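Local coordinates for protein nucleoporin nup120 (Schizosaccharomyces pombe, PDB 4GQ2) that serves as a structural constituent of the nuclear pore complex, whose nucleoporins build the pore and can also act as docking partners for nuclear transport factors, at residues D545-E550 against D683-K688; R730-L735 against S800-R805. All blocks are in the same frame, centred on the assembly; numbering follows the deposited sequence.

Overall arrangement
Both interactions lie in buried parts of the chain, their centres about 14 Å apart, and involve the long helix 672-703, as partner in interaction 1 and neighbour of interaction 2. Interaction 1 sets the short helix 548-553, which follows strand 539-544 of the propeller sheet, against 672-703; interaction 2 pairs helices 719-739 and 790-803. Leu686 joins them: it lies on the side of 672-703 turned from 545-550, and its CD2 comes within 3.8 Å of Ile802 CD1. Chemistry follows place. Interaction 1, at the seam between propeller and helices, mixes apolar packing with a carboxylate and a lysine, whereas interaction 2 is nearly all aliphatic and aromatic, with one exposed arginine at its border.

Interaction 1 of 2, residues D545-E550 against D683-K688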
ATOM      1  N   ASP A 545     -12.738  16.553 -12.635  1.00 76.38           N
ATOM      2  CA  ASP A 545     -12.952  17.783 -11.877  1.00 63.97           C
ATOM      3  C   ASP A 545     -12.417  17.598 -10.465  1.00 60.55           C
ATOM      4  O   ASP A 545     -12.467  16.489  -9.926  1.00 60.58           O
ATOM      5  CB  ASP A 545     -14.447  18.132 -11.809  1.00 62.94           C
ATOM      6  CG  ASP A 545     -14.992  18.681 -13.123  1.00 79.43           C
ATOM      7  OD1 ASP A 545     -14.199  19.041 -14.022  1.00 80.04           O
ATOM      8  OD2 ASP A 545     -16.230  18.763 -13.251  1.00 82.72           O
ATOM      9  N   PRO A 546     -11.908  18.682  -9.856  1.00 54.10           N
ATOM     10  CA  PRO A 546     -11.470  18.580  -8.470  1.00 62.56           C
ATOM     11  C   PRO A 546     -12.671  18.449  -7.547  1.00 65.82           C
ATOM     12  O   PRO A 546     -13.733  19.007  -7.842  1.00 62.93           O
ATOM     13  CB  PRO A 546     -10.762  19.926  -8.209  1.00 67.10           C
ATOM     14  CG  PRO A 546     -10.678  20.625  -9.529  1.00 67.34           C
ATOM     15  CD  PRO A 546     -11.769  20.052 -10.379  1.00 56.60           C
ATOM     16  N   TYR A 547     -12.513  17.706  -6.453  1.00 54.26           N
ATOM     17  CA  TYR A 547     -13.525  17.698  -5.405  1.00 48.57           C
ATOM     18  C   TYR A 547     -13.225  18.893  -4.518  1.00 52.30           C
ATOM     19  O   TYR A 547     -12.101  19.414  -4.541  1.00 56.13           O
ATOM     20  CB  TYR A 547     -13.511  16.388  -4.614  1.00 52.46           C
ATOM     21  CG  TYR A 547     -13.657  15.150  -5.480  1.00 66.82           C
ATOM     22  CD1 TYR A 547     -12.566  14.638  -6.187  1.00 63.82           C
ATOM     23  CD2 TYR A 547     -14.882  14.489  -5.597  1.00 66.62           C
ATOM     24  CE1 TYR A 547     -12.688  13.513  -6.986  1.00 60.30           C
ATOM     25  CE2 TYR A 547     -15.012  13.357  -6.398  1.00 59.95           C
ATOM     26  CZ  TYR A 547     -13.907  12.873  -7.088  1.00 58.01           C
ATOM     27  OH  TYR A 547     -14.009  11.755  -7.896  1.00 65.24           O
ATOM     28  N   LEU A 548     -14.230  19.343  -3.765  1.00 50.66           N
ATOM     29  CA  LEU A 548     -14.079  20.471  -2.840  1.00 49.15           C
ATOM     30  C   LEU A 548     -12.827  20.383  -1.980  1.00 45.85           C
ATOM     31  O   LEU A 548     -12.117  21.378  -1.790  1.00 44.79           O
ATOM     32  CB  LEU A 548     -15.295  20.583  -1.921  1.00 59.56           C
ATOM     33  CG  LEU A 548     -16.426  21.529  -2.310  1.00 64.25           C
ATOM     34  CD1 LEU A 548     -17.472  21.532  -1.206  1.00 62.10           C
ATOM     35  CD2 LEU A 548     -15.905  22.936  -2.566  1.00 57.96           C
ATOM     36  N   ILE A 549     -12.564  19.183  -1.471  1.00 46.33           N
ATOM     37  CA  ILE A 549     -11.423  18.944  -0.595  1.00 46.28           C
ATOM     38  C   ILE A 549     -10.105  19.355  -1.272  1.00 45.02           C
ATOM     39  O   ILE A 549      -9.229  19.939  -0.631  1.00 49.84           O
ATOM     40  CB  ILE A 549     -11.412  17.481  -0.064  1.00 37.34           C
ATOM     41  CG1 ILE A 549     -10.402  17.314   1.074  1.00 37.53           C
ATOM     42  CG2 ILE A 549     -11.177  16.480  -1.185  1.00 36.98           C
ATOM     43  CD1 ILE A 549     -10.711  18.164   2.286  1.00 34.92           C
ATOM     44  N   GLU A 550      -9.999  19.086  -2.573  1.00 42.43           N
ATOM     45  CA  GLU A 550      -8.822  19.459  -3.360  1.00 54.80           C
ATOM     46  C   GLU A 550      -8.632  20.974  -3.439  1.00 50.77           C
ATOM     47  O   GLU A 550      -7.554  21.468  -3.109  1.00 48.65           O
ATOM     48  CB  GLU A 550      -8.870  18.825  -4.752  1.00 53.17           C
ATOM     49  CG  GLU A 550      -9.054  17.316  -4.704  1.00 57.24           C
ATOM     50  CD  GLU A 550      -8.819  16.643  -6.036  1.00 54.33           C
ATOM     51  OE1 GLU A 550      -9.815  16.270  -6.683  1.00 58.83           O
ATOM     52  OE2 GLU A 550      -7.643  16.483  -6.430  1.00 55.32           O
ATOM     53  N   ASP A 683      -6.680   7.407  -2.912  1.00 34.50           N
ATOM     54  CA  ASP A 683      -5.455   7.650  -2.154  1.00 34.94           C
ATOM     55  C   ASP A 683      -5.162   9.151  -2.136  1.00 39.35           C
ATOM     56  O   ASP A 683      -4.862   9.736  -1.091  1.00 42.46           O
ATOM     57  CB  ASP A 683      -4.291   6.877  -2.789  1.00 35.16           C
ATOM     58  CG  ASP A 683      -2.964   7.148  -2.110  1.00 38.23           C
ATOM     59  OD1 ASP A 683      -2.694   6.535  -1.063  1.00 40.15           O
ATOM     60  OD2 ASP A 683      -2.184   7.975  -2.626  1.00 49.41           O
ATOM     61  N   SER A 684      -5.278   9.766  -3.309  1.00 36.48           N
ATOM     62  CA  SER A 684      -5.001  11.183  -3.480  1.00 34.37           C
ATOM     63  C   SER A 684      -6.024  12.070  -2.746  1.00 32.23           C
ATOM     64  O   SER A 684      -5.661  13.060  -2.124  1.00 32.98           O
ATOM     65  CB  SER A 684      -4.928  11.507  -4.974  1.00 30.21           C
ATOM     66  OG  SER A 684      -4.829  12.894  -5.175  1.00 50.90           O
ATOM     67  N   ILE A 685      -7.301  11.704  -2.809  1.00 38.69           N
ATOM     68  CA  ILE A 685      -8.349  12.431  -2.086  1.00 40.63           C
ATOM     69  C   ILE A 685      -8.220  12.248  -0.568  1.00 37.91           C
ATOM     70  O   ILE A 685      -8.294  13.220   0.193  1.00 42.74           O
ATOM     71  CB  ILE A 685      -9.771  12.027  -2.556  1.00 49.51           C
ATOM     72  CG1 ILE A 685      -9.958  12.277  -4.058  1.00 38.69           C
ATOM     73  CG2 ILE A 685     -10.838  12.775  -1.767  1.00 48.56           C
ATOM     74  CD1 ILE A 685      -9.401  13.593  -4.542  1.00 41.63           C
ATOM     75  N   LEU A 686      -8.009  11.006  -0.139  1.00 34.96           N
ATOM     76  CA  LEU A 686      -7.903  10.674   1.287  1.00 32.23           C
ATOM     77  C   LEU A 686      -6.756  11.362   2.017  1.00 28.64           C
ATOM     78  O   LEU A 686      -6.879  11.649   3.200  1.00 33.22           O
ATOM     79  CB  LEU A 686      -7.837   9.161   1.501  1.00 30.20           C
ATOM     80  CG  LEU A 686      -9.088   8.352   1.133  1.00 32.36           C
ATOM     81  CD1 LEU A 686      -8.769   6.879   1.148  1.00 38.63           C
ATOM     82  CD2 LEU A 686     -10.263   8.632   2.050  1.00 37.23           C
ATOM     83  N   LYS A 687      -5.705  11.663   1.309  1.00 29.62           N
ATOM     84  CA  LYS A 687      -4.607  12.358   1.890  1.00 35.01           C
ATOM     85  C   LYS A 687      -4.946  13.779   2.208  1.00 33.34           C
ATOM     86  O   LYS A 687      -4.550  14.294   3.189  1.00 35.45           O
ATOM     87  CB  LYS A 687      -3.434  12.347   0.957  1.00 20.00           C
ATOM     88  CG  LYS A 687      -2.487  11.221   1.179  1.00 20.00           C
ATOM     89  CD  LYS A 687      -1.638  11.062  -0.042  1.00 20.00           C
ATOM     90  CE  LYS A 687      -0.362  10.350   0.283  1.00 20.00           C
ATOM     91  NZ  LYS A 687      -0.014   9.413  -0.799  1.00 20.00           N
ATOM     92  N   LYS A 688      -5.683  14.410   1.337  1.00 33.78           N
ATOM     93  CA  LYS A 688      -6.165  15.769   1.556  1.00 32.02           C
ATOM     94  C   LYS A 688      -7.222  15.795   2.660  1.00 31.42           C
ATOM     95  O   LYS A 688      -7.199  16.665   3.519  1.00 32.27           O
ATOM     96  CB  LYS A 688      -6.655  16.397   0.251  1.00 35.75           C
ATOM     97  CG  LYS A 688      -5.603  16.350  -0.850  1.00 39.69           C
ATOM     98  CD  LYS A 688      -5.886  17.330  -1.976  1.00 59.15           C
ATOM     99  CE  LYS A 688      -4.722  17.416  -2.955  1.00 41.80           C
ATOM    100  NZ  LYS A 688      -4.765  16.297  -3.938  1.00 49.43           N
TER
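Ile685, Lys688 and Ile549 carry most of the surface buried between 545-550 and 683-688. Ile685 has CG1 anti to its carbonyl carbon (chi1 -58°), and its CD1 touches both Tyr547 and Glu550: it approaches the Tyr547 ring obliquely, 3.7 Å from CD1 of the tyrosine, and lies 3.4 Å from Glu550 CD, a methyl against a carboxylate. The other branch, CG2, meets Ile549 CG2 at 3.8 Å. Ile549 turns CG1 anti to its backbone N (chi1 -168°), which carries CG1 obliquely across Lys688, 3.9 Å from the lysine CB. Further along the lysine chain, CD lies against the Glu550 backbone, 3.9 Å from Glu550 CA. Tyr547 is the N-cap of helix 548-553, the short helix that leads out of the propeller sheet into the helical part; its N-H bonds Glu550 OE1 at 3.1 Å, nearly straight (162°) and to the anti lone pair. This backbone-to-carboxylate bond from the N-cap to the third residue beyond it is one half of a capping box. The same OE1 forms a salt bridge with Arg544, the stronger charge partner, while Lys688, bent at its last torsion, brings NZ to 3.8 Å from OE2, a long salt bridge. An alanine at Glu550 removes the carboxylate shared by Arg544 and Lys688 and would probably loosen the helix start. Tyr547 also touches His792, Val795 and Ile796 of helix 790-803.

Interaction 2 of 2, residues R730-L735 against S800-R805; sequences RLVSFL and SAIFIR
Ile802 is the main bump of this contact, offering two branches, CD1 and CG2, to helix 719-739. The CA atoms of Leu731 and Ile802 are the nearest across the two segments, 6.7 Å apart. With CG1 anti to the carbonyl carbon (chi1 -65°) and the chain extended beyond it (chi2 161°), Ile802 sends CD1 tip to tip against Leu735, whose CD1 is 3.5 Å away. Its CG2, anti to the backbone N, enters the hollow between Leu731 and Val732, at 4.2 Å from both Leu731 CB and Val732 CG2. The same CG2 also sits over the centre of the Phe803 ring, 3.7 Å above its plane, so neighbouring residues pack on each other as well as across the contact. Leu731 answers with a bump of its own: CD1 rests on the last turn of helix 790-803, 3.4 Å from Ile802 O. From there CD1 also meets the tip of Arg805, at the edge of the guanidinium and near its plane, though this arginine is poorly ordered. Val732 directs CG2 obliquely at Phe803, 3.9 Å from CZ. The contact joins helix 719-739 to the end of helix 790-803 within the helical part of the chain, with helix 672-703 packed against both: its Leu686 lies on Val732, Leu735 and Ile802 together and its Phe689 meets the ring of Phe803, while Phe734 of the 730-735 segment packs on helix 812-822.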
ATOM      1  N   ARG A 730     -10.207   8.353  11.680  1.00 30.59           N
ATOM      2  CA  ARG A 730     -10.024   6.913  11.791  1.00 31.33           C
ATOM      3  C   ARG A 730     -10.229   6.223  10.458  1.00 31.54           C
ATOM      4  O   ARG A 730      -9.362   5.488  10.012  1.00 36.05           O
ATOM      5  CB  ARG A 730     -10.973   6.313  12.832  1.00 28.20           C
ATOM      6  CG  ARG A 730     -10.766   4.825  13.033  1.00 34.45           C
ATOM      7  CD  ARG A 730     -11.626   4.290  14.164  1.00 38.38           C
ATOM      8  NE  ARG A 730     -12.931   3.927  13.650  1.00 50.15           N
ATOM      9  CZ  ARG A 730     -13.363   2.690  13.451  1.00 40.93           C
ATOM     10  NH1 ARG A 730     -12.621   1.640  13.757  1.00 34.62           N
ATOM     11  NH2 ARG A 730     -14.573   2.521  12.957  1.00 43.14           N
ATOM     12  N   LEU A 731     -11.375   6.471   9.829  1.00 35.37           N
ATOM     13  CA  LEU A 731     -11.749   5.762   8.612  1.00 32.56           C
ATOM     14  C   LEU A 731     -10.840   6.137   7.470  1.00 31.04           C
ATOM     15  O   LEU A 731     -10.426   5.284   6.689  1.00 35.67           O
ATOM     16  CB  LEU A 731     -13.208   6.033   8.247  1.00 38.56           C
ATOM     17  CG  LEU A 731     -14.243   5.480   9.234  1.00 37.66           C
ATOM     18  CD1 LEU A 731     -15.634   5.558   8.632  1.00 43.14           C
ATOM     19  CD2 LEU A 731     -13.920   4.040   9.614  1.00 33.76           C
ATOM     20  N   VAL A 732     -10.515   7.420   7.396  1.00 30.74           N
ATOM     21  CA  VAL A 732      -9.604   7.925   6.384  1.00 33.04           C
ATOM     22  C   VAL A 732      -8.196   7.325   6.536  1.00 33.10           C
ATOM     23  O   VAL A 732      -7.639   6.799   5.571  1.00 37.83           O
ATOM     24  CB  VAL A 732      -9.607   9.473   6.380  1.00 31.41           C
ATOM     25  CG1 VAL A 732      -8.418  10.025   5.618  1.00 31.93           C
ATOM     26  CG2 VAL A 732     -10.918   9.988   5.782  1.00 31.46           C
ATOM     27  N   SER A 733      -7.644   7.374   7.748  1.00 30.18           N
ATOM     28  CA  SER A 733      -6.302   6.840   8.018  1.00 31.75           C
ATOM     29  C   SER A 733      -6.256   5.332   7.842  1.00 30.72           C
ATOM     30  O   SER A 733      -5.273   4.796   7.348  1.00 33.15           O
ATOM     31  CB  SER A 733      -5.811   7.237   9.417  1.00 33.74           C
ATOM     32  OG  SER A 733      -5.806   8.652   9.567  1.00 35.30           O
ATOM     33  N   PHE A 734      -7.326   4.652   8.239  1.00 28.04           N
ATOM     34  CA  PHE A 734      -7.485   3.231   7.954  1.00 29.85           C
ATOM     35  C   PHE A 734      -7.333   2.930   6.454  1.00 36.58           C
ATOM     36  O   PHE A 734      -6.479   2.128   6.049  1.00 38.33           O
ATOM     37  CB  PHE A 734      -8.823   2.742   8.512  1.00 27.48           C
ATOM     38  CG  PHE A 734      -9.269   1.416   7.978  1.00 25.88           C
ATOM     39  CD1 PHE A 734      -8.666   0.242   8.403  1.00 25.60           C
ATOM     40  CD2 PHE A 734     -10.339   1.340   7.080  1.00 26.64           C
ATOM     41  CE1 PHE A 734      -9.095  -0.989   7.922  1.00 30.12           C
ATOM     42  CE2 PHE A 734     -10.769   0.116   6.592  1.00 25.60           C
ATOM     43  CZ  PHE A 734     -10.143  -1.050   7.010  1.00 28.53           C
ATOM     44  N   LEU A 735      -8.127   3.601   5.628  1.00 28.06           N
ATOM     45  CA  LEU A 735      -8.038   3.410   4.180  1.00 27.84           C
ATOM     46  C   LEU A 735      -6.689   3.800   3.566  1.00 32.49           C
ATOM     47  O   LEU A 735      -6.238   3.165   2.610  1.00 31.66           O
ATOM     48  CB  LEU A 735      -9.190   4.107   3.458  1.00 26.09           C
ATOM     49  CG  LEU A 735     -10.566   3.486   3.746  1.00 30.73           C
ATOM     50  CD1 LEU A 735     -11.671   4.404   3.263  1.00 28.99           C
ATOM     51  CD2 LEU A 735     -10.708   2.103   3.117  1.00 26.79           C
ATOM     52  N   SER A 800     -18.841   8.463  -0.137  1.00 48.11           N
ATOM     53  CA  SER A 800     -20.109   8.441   0.586  1.00 44.25           C
ATOM     54  C   SER A 800     -20.086   7.392   1.692  1.00 39.25           C
ATOM     55  O   SER A 800     -20.447   7.684   2.831  1.00 37.59           O
ATOM     56  CB  SER A 800     -21.279   8.188  -0.370  1.00 49.93           C
ATOM     57  OG  SER A 800     -22.514   8.229   0.321  1.00 66.48           O
ATOM     58  N   ALA A 801     -19.629   6.185   1.362  1.00 36.00           N
ATOM     59  CA  ALA A 801     -19.512   5.107   2.350  1.00 40.25           C
ATOM     60  C   ALA A 801     -18.593   5.463   3.517  1.00 45.51           C
ATOM     61  O   ALA A 801     -18.723   4.907   4.613  1.00 52.28           O
ATOM     62  CB  ALA A 801     -19.043   3.822   1.686  1.00 34.74           C
ATOM     63  N   ILE A 802     -17.667   6.387   3.279  1.00 39.10           N
ATOM     64  CA  ILE A 802     -16.710   6.788   4.303  1.00 40.93           C
ATOM     65  C   ILE A 802     -17.342   7.785   5.260  1.00 40.60           C
ATOM     66  O   ILE A 802     -17.149   7.690   6.469  1.00 41.91           O
ATOM     67  CB  ILE A 802     -15.419   7.395   3.691  1.00 40.62           C
ATOM     68  CG1 ILE A 802     -14.658   6.342   2.881  1.00 38.77           C
ATOM     69  CG2 ILE A 802     -14.522   7.976   4.780  1.00 36.63           C
ATOM     70  CD1 ILE A 802     -13.653   6.915   1.897  1.00 38.54           C
ATOM     71  N   PHE A 803     -18.091   8.742   4.718  1.00 41.02           N
ATOM     72  CA  PHE A 803     -18.550   9.876   5.522  1.00 41.48           C
ATOM     73  C   PHE A 803     -20.014   9.881   5.967  1.00 44.02           C
ATOM     74  O   PHE A 803     -20.340  10.542   6.953  1.00 49.22           O
ATOM     75  CB  PHE A 803     -18.209  11.197   4.831  1.00 39.92           C
ATOM     76  CG  PHE A 803     -16.734  11.433   4.671  1.00 43.62           C
ATOM     77  CD1 PHE A 803     -15.948  11.809   5.762  1.00 38.54           C
ATOM     78  CD2 PHE A 803     -16.129  11.287   3.428  1.00 37.29           C
ATOM     79  CE1 PHE A 803     -14.592  12.033   5.612  1.00 35.33           C
ATOM     80  CE2 PHE A 803     -14.767  11.498   3.275  1.00 44.34           C
ATOM     81  CZ  PHE A 803     -14.000  11.877   4.366  1.00 38.99           C
ATOM     82  N   ILE A 804     -20.899   9.190   5.253  1.00 56.63           N
ATOM     83  CA  ILE A 804     -22.321   9.273   5.609  1.00 73.02           C
ATOM     84  C   ILE A 804     -22.669   8.228   6.657  1.00 71.66           C
ATOM     85  O   ILE A 804     -22.590   7.026   6.408  1.00 68.22           O
ATOM     86  CB  ILE A 804     -23.287   9.355   4.389  1.00 78.86           C
ATOM     87  CG1 ILE A 804     -23.457   8.006   3.675  1.00 89.57           C
ATOM     88  CG2 ILE A 804     -22.856  10.475   3.437  1.00 63.47           C
ATOM     89  CD1 ILE A 804     -24.756   7.295   4.000  1.00 89.02           C
ATOM     90  N   ARG A 805     -23.036   8.719   7.838  1.00 90.66           N
ATOM     91  CA  ARG A 805     -23.044   7.920   9.062  1.00122.04           C
ATOM     92  C   ARG A 805     -24.412   7.855   9.742  1.00128.25           C
ATOM     93  O   ARG A 805     -25.309   8.645   9.434  1.00126.09           O
ATOM     94  CB  ARG A 805     -22.019   8.487  10.051  1.00139.40           C
ATOM     95  CG  ARG A 805     -20.679   8.875   9.436  1.00147.75           C
ATOM     96  CD  ARG A 805     -19.655   9.262  10.492  1.00145.60           C
ATOM     97  NE  ARG A 805     -19.621   8.278  11.568  1.00160.14           N
ATOM     98  CZ  ARG A 805     -19.046   7.083  11.479  1.00163.08           C
ATOM     99  NH1 ARG A 805     -18.427   6.709  10.365  1.00150.31           N
ATOM    100  NH2 ARG A 805     -19.086   6.259  12.517  1.00168.46           N
TER